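Local coordinates for protein Alpha/beta hydrolase (Paenibacillus sp. VTT E-133280, PDB 6TJ2) that probably hydrolyses methyl salicylate to salicylic acid, as an extracellular alpha/beta-hydrolase resembling tobacco salicylic acid binding protein 2, at residues F143-F155 / A207-F219. Sequence-based numbering, arbitrary orientation.
Sequences FAPLDGQSVADQF and ATPLFEKLDLKKF
A type II beta turn, Leu146 to Gln149, lies against the extended chain that leads from helix 208-211 to helix 217-221, and shows how two loops can be joined through backbone bonds and salt bridges. Gly148 N donates to Leu214 O (2.8 Å) and Leu214 N returns a bond to Gln149 O (3.0 Å). At one end the Asp147 carboxylate divides its oxygens: OD1 takes Leu216 N on its anti side at 2.9 Å, while OD2 meets Lys217 NZ on its syn side in a salt bridge. Asp147 CG stands anti to its own backbone N (chi1 -179°), which carries the carboxylate to both partners. In this alpha/beta-hydrolase fold the 143-155 loop follows central strand 134-139, and segment 207-219 returns from the largely helical insert to strand 226-231. Further along, Lys213, bent at chi2, passes Gly148 O and crosses Asp153 at about a right angle; Lys213 NZ forms a salt bridge with Asp153 OD2 (2.8 Å), using the oxygen's syn lone pair. That oxygen also accepts Ser150 N from above the carboxylate plane, a second grip that steadies the acid. Ala152 N bonds Leu210 O (2.9 Å), and Ala152 CB touches CE1 of Phe211.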
# COMPACT_ATOMS: atom_id res chain seq x y z
N PHE A 143 4.37 15.32 8.56
CA PHE A 143 5.78 15.05 8.89
C PHE A 143 5.90 14.85 10.38
O PHE A 143 5.20 15.49 11.20
CB PHE A 143 6.65 16.22 8.43
CG PHE A 143 6.56 16.45 6.96
CD1 PHE A 143 7.18 15.54 6.10
CD2 PHE A 143 5.81 17.48 6.41
CE1 PHE A 143 7.05 15.70 4.72
CE2 PHE A 143 5.66 17.60 5.04
CZ PHE A 143 6.32 16.75 4.20
N ALA A 144 6.81 13.98 10.78
CA ALA A 144 7.17 13.75 12.19
C ALA A 144 8.68 13.70 12.28
O ALA A 144 9.24 12.61 12.44
CB ALA A 144 6.48 12.48 12.66
N PRO A 145 9.37 14.83 12.12
CA PRO A 145 10.83 14.79 12.21
C PRO A 145 11.24 14.15 13.54
O PRO A 145 10.59 14.28 14.57
CB PRO A 145 11.27 16.25 12.16
CG PRO A 145 10.10 16.91 11.45
CD PRO A 145 8.84 16.19 11.88
N LEU A 146 12.41 13.50 13.49
CA LEU A 146 13.09 13.09 14.74
C LEU A 146 13.80 14.30 15.34
O LEU A 146 14.06 15.29 14.63
CB LEU A 146 14.10 11.98 14.41
CG LEU A 146 13.51 10.71 13.80
CD1 LEU A 146 14.60 9.66 13.48
CD2 LEU A 146 12.47 10.10 14.70
N ASP A 147 14.24 14.14 16.59
CA ASP A 147 15.06 15.16 17.27
C ASP A 147 16.26 15.55 16.42
O ASP A 147 16.94 14.66 15.86
CB ASP A 147 15.47 14.65 18.65
CG ASP A 147 16.29 15.70 19.36
OD1 ASP A 147 15.88 16.86 19.44
OD2 ASP A 147 17.41 15.33 19.81
N GLY A 148 16.50 16.85 16.31
CA GLY A 148 17.63 17.40 15.54
C GLY A 148 17.42 17.50 14.05
O GLY A 148 18.33 17.87 13.29
N GLN A 149 16.26 17.11 13.53
CA GLN A 149 15.94 17.18 12.10
C GLN A 149 14.96 18.32 11.82
O GLN A 149 14.26 18.80 12.71
CB GLN A 149 15.25 15.89 11.63
CG GLN A 149 16.08 14.62 11.85
CD GLN A 149 15.36 13.39 11.36
OE1 GLN A 149 14.14 13.38 11.11
NE2 GLN A 149 16.10 12.28 11.23
N SER A 150 14.99 18.79 10.60
CA SER A 150 14.00 19.74 10.04
C SER A 150 12.92 19.01 9.26
O SER A 150 13.06 17.82 8.89
CB SER A 150 14.66 20.76 9.15
OG SER A 150 15.14 20.14 7.97
N VAL A 151 11.89 19.76 8.89
CA VAL A 151 10.88 19.24 7.94
C VAL A 151 11.50 19.00 6.57
O VAL A 151 11.31 17.91 5.98
CB VAL A 151 9.67 20.18 7.90
CG1 VAL A 151 8.75 19.82 6.75
CG2 VAL A 151 8.95 20.18 9.21
N ALA A 152 12.33 19.91 6.10
CA ALA A 152 12.98 19.78 4.79
C ALA A 152 13.90 18.54 4.76
O ALA A 152 13.91 17.87 3.68
CB ALA A 152 13.77 21.05 4.49
N ASP A 153 14.49 18.20 5.89
CA ASP A 153 15.37 17.01 6.02
C ASP A 153 14.60 15.74 5.64
O ASP A 153 15.24 14.71 5.39
CB ASP A 153 15.96 16.86 7.42
CG ASP A 153 17.11 17.81 7.80
OD1 ASP A 153 17.74 18.35 6.85
OD2 ASP A 153 17.33 17.94 9.00
N GLN A 154 13.28 15.70 5.73
CA GLN A 154 12.53 14.46 5.48
C GLN A 154 12.43 14.15 4.01
O GLN A 154 12.10 13.02 3.67
CB GLN A 154 11.09 14.62 6.01
CG GLN A 154 10.98 15.00 7.49
CD GLN A 154 11.91 14.26 8.39
OE1 GLN A 154 11.92 13.00 8.38
NE2 GLN A 154 12.74 14.98 9.13
N PHE A 155 12.73 15.11 3.14
CA PHE A 155 12.49 14.90 1.69
C PHE A 155 13.65 14.15 1.03
O PHE A 155 14.79 14.22 1.46
CB PHE A 155 12.29 16.24 0.99
CG PHE A 155 10.89 16.79 1.20
CD1 PHE A 155 9.92 16.63 0.23
CD2 PHE A 155 10.59 17.43 2.39
CE1 PHE A 155 8.63 17.09 0.46
CE2 PHE A 155 9.32 17.94 2.58
CZ PHE A 155 8.35 17.78 1.60
N ALA A 207 9.92 30.50 4.50
CA ALA A 207 10.74 29.29 4.36
C ALA A 207 11.45 28.90 5.65
O ALA A 207 11.79 27.72 5.79
CB ALA A 207 11.76 29.46 3.27
N THR A 208 11.76 29.80 6.56
CA THR A 208 12.64 29.47 7.69
C THR A 208 12.15 28.25 8.47
O THR A 208 12.94 27.35 8.76
CB THR A 208 12.91 30.67 8.58
OG1 THR A 208 13.56 31.66 7.77
CG2 THR A 208 13.64 30.30 9.84
N PRO A 209 10.86 28.14 8.83
CA PRO A 209 10.43 27.03 9.67
C PRO A 209 10.60 25.67 9.01
O PRO A 209 10.60 24.68 9.76
CB PRO A 209 8.96 27.34 9.97
CG PRO A 209 8.87 28.84 9.81
CD PRO A 209 9.80 29.13 8.63
N LEU A 210 10.65 25.62 7.71
CA LEU A 210 10.80 24.32 7.00
C LEU A 210 12.23 23.80 7.15
O LEU A 210 12.45 22.60 7.06
CB LEU A 210 10.43 24.49 5.54
CG LEU A 210 8.94 24.50 5.21
CD1 LEU A 210 8.18 25.58 5.96
CD2 LEU A 210 8.77 24.70 3.70
N PHE A 211 13.20 24.67 7.36
CA PHE A 211 14.63 24.30 7.36
C PHE A 211 15.23 24.32 8.76
O PHE A 211 16.38 23.84 8.93
CB PHE A 211 15.42 25.22 6.44
CG PHE A 211 15.06 25.04 4.99
CD1 PHE A 211 15.72 24.08 4.24
CD2 PHE A 211 14.08 25.79 4.39
CE1 PHE A 211 15.38 23.87 2.92
CE2 PHE A 211 13.77 25.59 3.05
CZ PHE A 211 14.39 24.61 2.33
N GLU A 212 14.53 24.79 9.78
CA GLU A 212 15.07 24.82 11.17
C GLU A 212 15.12 23.41 11.74
O GLU A 212 14.15 22.61 11.65
CB GLU A 212 14.22 25.73 12.05
CG GLU A 212 14.34 27.19 11.76
CD GLU A 212 13.46 28.00 12.66
OE1 GLU A 212 12.27 28.15 12.37
OE2 GLU A 212 13.99 28.51 13.68
N LYS A 213 16.24 23.09 12.38
CA LYS A 213 16.39 21.85 13.17
C LYS A 213 15.56 21.93 14.42
O LYS A 213 15.60 22.98 15.09
CB LYS A 213 17.85 21.66 13.58
CG LYS A 213 18.79 21.60 12.41
CD LYS A 213 18.42 20.72 11.26
CE LYS A 213 19.70 20.33 10.54
NZ LYS A 213 19.48 19.80 9.15
N LEU A 214 14.75 20.92 14.72
CA LEU A 214 13.86 20.98 15.88
C LEU A 214 14.38 20.17 17.04
O LEU A 214 14.78 19.03 16.86
CB LEU A 214 12.48 20.52 15.42
CG LEU A 214 11.90 21.29 14.24
CD1 LEU A 214 10.60 20.68 13.82
CD2 LEU A 214 11.67 22.75 14.62
N ASP A 215 14.30 20.75 18.22
CA ASP A 215 14.57 20.04 19.49
C ASP A 215 13.28 19.35 19.92
O ASP A 215 12.31 20.03 20.35
CB ASP A 215 15.07 20.99 20.56
CG ASP A 215 15.46 20.29 21.85
OD1 ASP A 215 14.97 19.12 22.12
OD2 ASP A 215 16.28 20.93 22.59
N LEU A 216 13.25 18.03 19.78
CA LEU A 216 12.03 17.22 19.99
C LEU A 216 12.23 16.11 21.01
O LEU A 216 11.43 15.21 21.09
CB LEU A 216 11.58 16.66 18.64
CG LEU A 216 11.24 17.65 17.56
CD1 LEU A 216 11.01 16.94 16.25
CD2 LEU A 216 10.01 18.44 17.97
N LYS A 217 13.23 16.27 21.89
CA LYS A 217 13.46 15.30 22.97
C LYS A 217 12.21 15.17 23.85
O LYS A 217 11.83 14.03 24.22
CB LYS A 217 14.64 15.74 23.82
CG LYS A 217 15.96 15.73 23.06
CD LYS A 217 17.12 15.96 24.01
CE LYS A 217 18.43 15.59 23.35
NZ LYS A 217 18.72 16.46 22.19
N LYS A 218 11.59 16.31 24.20
CA LYS A 218 10.42 16.27 25.08
C LYS A 218 9.31 15.49 24.36
O LYS A 218 8.68 14.64 24.97
CB LYS A 218 10.02 17.65 25.59
CG LYS A 218 8.75 17.61 26.42
CD LYS A 218 8.58 18.79 27.36
CE LYS A 218 7.47 18.58 28.37
NZ LYS A 218 7.75 17.41 29.24
N PHE A 219 9.03 15.83 23.09
CA PHE A 219 7.96 15.14 22.34
C PHE A 219 8.13 13.63 22.38
O PHE A 219 7.16 12.89 22.63
CB PHE A 219 7.92 15.62 20.90
CG PHE A 219 6.96 14.81 20.06
CD1 PHE A 219 5.60 15.02 20.17
CD2 PHE A 219 7.39 13.77 19.26
CE1 PHE A 219 4.72 14.21 19.49
CE2 PHE A 219 6.50 12.96 18.57
CZ PHE A 219 5.16 13.20 18.66
O HOH W 1 17.29 21.63 7.45
O HOH W 2 11.68 22.20 10.43